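Local structure of FAA hydrolase family protein (6J5Y) at residues A[77-82]-A[208-213]. The protein probably hydrolyses fumarylpyruvate, as a member of the fumarylacetoacetate hydrolase superfamily, and binds manganese and pyruvate in its active site. Residues are numbered along the deposited sequence; the frame is centred on the assembly and turned at random.
Sequences GNYHYE and GAVERG. With MN (manganese (II) ion), chain C; PYR (pyruvic acid), chain B.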
ATOM      1  N   GLY A  77      18.490  -3.115   9.702  1.00 24.03           N
ATOM      2  CA  GLY A  77      18.262  -4.009  10.840  1.00 26.09           C
ATOM      3  C   GLY A  77      16.811  -3.990  11.284  1.00 25.34           C
ATOM      4  O   GLY A  77      16.508  -4.740  12.178  1.00 28.52           O
ATOM      5  N   ASN A  78      15.930  -3.172  10.687  1.00 25.65           N
ATOM      6  CA  ASN A  78      14.593  -2.865  11.263  1.00 24.10           C
ATOM      7  C   ASN A  78      13.581  -2.809  10.133  1.00 24.21           C
ATOM      8  O   ASN A  78      13.278  -1.685   9.666  1.00 25.57           O
ATOM      9  CB  ASN A  78      14.608  -1.552  12.044  1.00 26.02           C
ATOM     10  CG  ASN A  78      13.393  -1.333  12.912  1.00 26.36           C
ATOM     11  OD1 ASN A  78      12.527  -2.190  13.008  1.00 28.16           O
ATOM     12  ND2 ASN A  78      13.329  -0.180  13.561  1.00 24.98           N
ATOM     13  N   TYR A  79      13.111  -3.980   9.715  1.00 22.69           N
ATOM     14  CA  TYR A  79      12.310  -4.184   8.486  1.00 22.54           C
ATOM     15  C   TYR A  79      10.861  -4.361   8.935  1.00 20.35           C
ATOM     16  O   TYR A  79      10.547  -5.435   9.506  1.00 22.52           O
ATOM     17  CB  TYR A  79      12.913  -5.336   7.684  1.00 21.43           C
ATOM     18  CG  TYR A  79      12.169  -5.794   6.450  1.00 22.81           C
ATOM     19  CD1 TYR A  79      11.816  -4.910   5.445  1.00 22.18           C
ATOM     20  CD2 TYR A  79      11.885  -7.139   6.251  1.00 22.40           C
ATOM     21  CE1 TYR A  79      11.151  -5.341   4.309  1.00 23.33           C
ATOM     22  CE2 TYR A  79      11.250  -7.592   5.106  1.00 22.14           C
ATOM     23  CZ  TYR A  79      10.898  -6.685   4.122  1.00 23.12           C
ATOM     24  OH  TYR A  79      10.238  -7.108   3.005  1.00 23.60           O
ATOM     25  N   HIS A  80      10.008  -3.371   8.630  1.00 19.40           N
ATOM     26  CA  HIS A  80       8.608  -3.276   9.107  1.00 18.72           C
ATOM     27  C   HIS A  80       7.590  -3.695   8.047  1.00 20.83           C
ATOM     28  O   HIS A  80       7.703  -3.299   6.866  1.00 20.00           O
ATOM     29  CB  HIS A  80       8.275  -1.881   9.626  1.00 20.90           C
ATOM     30  CG  HIS A  80       8.784  -1.640  11.005  1.00 20.49           C
ATOM     31  ND1 HIS A  80       8.067  -0.905  11.934  1.00 22.77           N
ATOM     32  CD2 HIS A  80       9.904  -2.061  11.627  1.00 21.29           C
ATOM     33  CE1 HIS A  80       8.751  -0.846  13.073  1.00 21.09           C
ATOM     34  NE2 HIS A  80       9.870  -1.565  12.915  1.00 22.42           N
ATOM     35  N   TYR A  81       6.606  -4.471   8.498  1.00 21.66           N
ATOM     36  CA  TYR A  81       5.333  -4.712   7.780  1.00 22.54           C
ATOM     37  C   TYR A  81       4.432  -3.506   8.039  1.00 23.22           C
ATOM     38  O   TYR A  81       4.610  -2.849   9.092  1.00 20.87           O
ATOM     39  CB  TYR A  81       4.649  -5.991   8.263  1.00 23.57           C
ATOM     40  CG  TYR A  81       4.350  -5.985   9.738  1.00 23.12           C
ATOM     41  CD1 TYR A  81       3.235  -5.332  10.240  1.00 22.95           C
ATOM     42  CD2 TYR A  81       5.217  -6.573  10.638  1.00 22.17           C
ATOM     43  CE1 TYR A  81       2.983  -5.278  11.599  1.00 23.61           C
ATOM     44  CE2 TYR A  81       4.950  -6.565  12.000  1.00 23.79           C
ATOM     45  CZ  TYR A  81       3.832  -5.915  12.484  1.00 22.83           C
ATOM     46  OH  TYR A  81       3.579  -5.879  13.827  1.00 25.55           O
ATOM     47  N   GLU A  82       3.545  -3.215   7.084  1.00 20.38           N
ATOM     48  CA  GLU A  82       2.418  -2.255   7.229  1.00 20.18           C
ATOM     49  C   GLU A  82       1.263  -2.711   6.333  1.00 20.13           C
ATOM     50  O   GLU A  82       1.426  -2.556   5.092  1.00 20.21           O
ATOM     51  CB  GLU A  82       2.829  -0.860   6.749  1.00 19.78           C
ATOM     52  CG  GLU A  82       3.958  -0.189   7.513  1.00 20.08           C
ATOM     53  CD  GLU A  82       4.169   1.276   7.148  1.00 21.24           C
ATOM     54  OE1 GLU A  82       3.491   1.757   6.244  1.00 22.54           O
ATOM     55  OE2 GLU A  82       5.041   1.922   7.739  1.00 23.23           O
ATOM     56  N   GLY A 208       5.426  -3.181  13.109  1.00 24.48           N
ATOM     57  CA  GLY A 208       6.537  -3.821  13.819  1.00 23.70           C
ATOM     58  C   GLY A 208       7.521  -4.438  12.861  1.00 23.68           C
ATOM     59  O   GLY A 208       7.200  -4.580  11.614  1.00 22.06           O
ATOM     60  N   ALA A 209       8.671  -4.797  13.426  1.00 21.66           N
ATOM     61  CA  ALA A 209       9.765  -5.507  12.757  1.00 23.22           C
ATOM     62  C   ALA A 209       9.310  -6.931  12.440  1.00 24.32           C
ATOM     63  O   ALA A 209       8.402  -7.495  13.073  1.00 24.85           O
ATOM     64  CB  ALA A 209      11.029  -5.486  13.589  1.00 24.60           C
ATOM     65  N   VAL A 210       9.922  -7.475  11.424  1.00 22.28           N
ATOM     66  CA  VAL A 210       9.693  -8.869  11.002  1.00 26.08           C
ATOM     67  C   VAL A 210      11.104  -9.407  10.749  1.00 25.67           C
ATOM     68  O   VAL A 210      11.964  -8.585  10.367  1.00 24.74           O
ATOM     69  CB  VAL A 210       8.713  -8.827   9.814  1.00 28.22           C
ATOM     70  CG1 VAL A 210       9.385  -8.651   8.469  1.00 29.54           C
ATOM     71  CG2 VAL A 210       7.762  -9.997   9.809  1.00 32.06           C
ATOM     72  N   GLU A 211      11.364 -10.674  11.077  1.00 24.65           N
ATOM     73  CA  GLU A 211      12.702 -11.290  10.927  1.00 27.86           C
ATOM     74  C   GLU A 211      12.607 -12.436   9.919  1.00 24.81           C
ATOM     75  O   GLU A 211      11.474 -12.887   9.605  1.00 23.43           O
ATOM     76  CB  GLU A 211      13.247 -11.705  12.296  1.00 30.98           C
ATOM     77  CG  GLU A 211      12.493 -12.834  12.982  1.00 37.26           C
ATOM     78  CD  GLU A 211      13.162 -13.303  14.272  1.00 40.74           C
ATOM     79  OE1 GLU A 211      12.512 -13.995  15.069  1.00 41.48           O
ATOM     80  OE2 GLU A 211      14.344 -12.986  14.464  1.00 49.76           O
ATOM     81  N   ARG A 212      13.736 -12.858   9.374  1.00 25.26           N
ATOM     82  CA  ARG A 212      13.754 -13.948   8.365  1.00 29.82           C
ATOM     83  C   ARG A 212      13.086 -15.187   8.962  1.00 28.19           C
ATOM     84  O   ARG A 212      13.373 -15.525  10.137  1.00 24.20           O
ATOM     85  CB  ARG A 212      15.167 -14.296   7.893  1.00 33.90           C
ATOM     86  CG  ARG A 212      16.004 -13.090   7.493  1.00 38.54           C
ATOM     87  CD  ARG A 212      17.156 -12.886   8.450  1.00 45.38           C
ATOM     88  NE  ARG A 212      18.412 -13.277   7.842  1.00 49.18           N
ATOM     89  CZ  ARG A 212      19.529 -13.560   8.504  1.00 50.06           C
ATOM     90  NH1 ARG A 212      19.570 -13.521   9.828  1.00 48.22           N
ATOM     91  NH2 ARG A 212      20.613 -13.885   7.825  1.00 51.89           N
ATOM     92  N   GLY A 213      12.280 -15.874   8.154  1.00 27.78           N
ATOM     93  CA  GLY A 213      11.603 -17.117   8.559  1.00 28.14           C
ATOM     94  C   GLY A 213      10.196 -16.871   9.049  1.00 26.37           C
ATOM     95  O   GLY A 213       9.420 -17.819   8.987  1.00 29.44           O
TER
HETATM   96 MN    MN C 302       2.434   2.958   4.780  1.00 24.79          MN
HETATM   97  C   PYR B 301       2.074   4.975   6.913  1.00 21.96           C
HETATM   98  O   PYR B 301       1.444   4.086   6.303  1.00 21.90           O
HETATM   99  OXT PYR B 301       1.578   5.595   7.882  1.00 23.13           O
HETATM  100  CA  PYR B 301       3.261   5.271   6.449  1.00 21.70           C
HETATM  101  O3  PYR B 301       3.639   4.690   5.423  1.00 20.75           O
HETATM  102  CB  PYR B 301       4.194   6.287   7.040  1.00 20.09           C
HETATM  103  O   HOH W   1      13.631  -6.373  10.964  1.00 20.72           O
HETATM  104  O   HOH W   2       1.547   4.155   3.210  1.00 17.92           O
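G208 lies against the faces of two rings, H80 and Y81. Its CA makes a CH-pi contact with the H80 imidazole, 3.9 Å from the ring centroid. The carbonyl carbon of G208 lies over the centre of that same face, and the A209 nitrogen sits nearer the rim. G208 N is above one face of the Y81 ring, offset toward its rim. G208 O also lies over a face of this ring, 3.0 Å from Y81 CD2. Y81 CG sits between its backbone N and carbonyl carbon (chi1 58°). V210 CG1 packs obliquely on the Y79 ring, 3.7 Å from CD2.

The backbones make a short, weakly bonded antiparallel pairing. V210 N donates to Y79 O at 2.9 Å, and Y81 N makes a longer, bent bond of 3.2 Å to G208 O. H80 and A209 form the non-hydrogen-bonded pair, with CA atoms 4.4 Å apart. One water bridges Y79 N and V210 O.

Further out, H80 NE2 gives a weak bond to N78 OD1, which also touches A209 CB. The Y81 hydroxyl bonds to G206 O, and Y79 meets Y72 edge-to-face. Strand 105-116 pairs with the other edge of strand 79-89.

One residue past Y81, E82 OE1 binds manganese at 2.2 Å, alongside E84 and D113. E82 OE2 forms a salt bridge with R117. With each oxygen engaged, the carboxylate is probably held in orientation toward the pyruvate-bound manganese, while 208-210 pairs with the residues just before it.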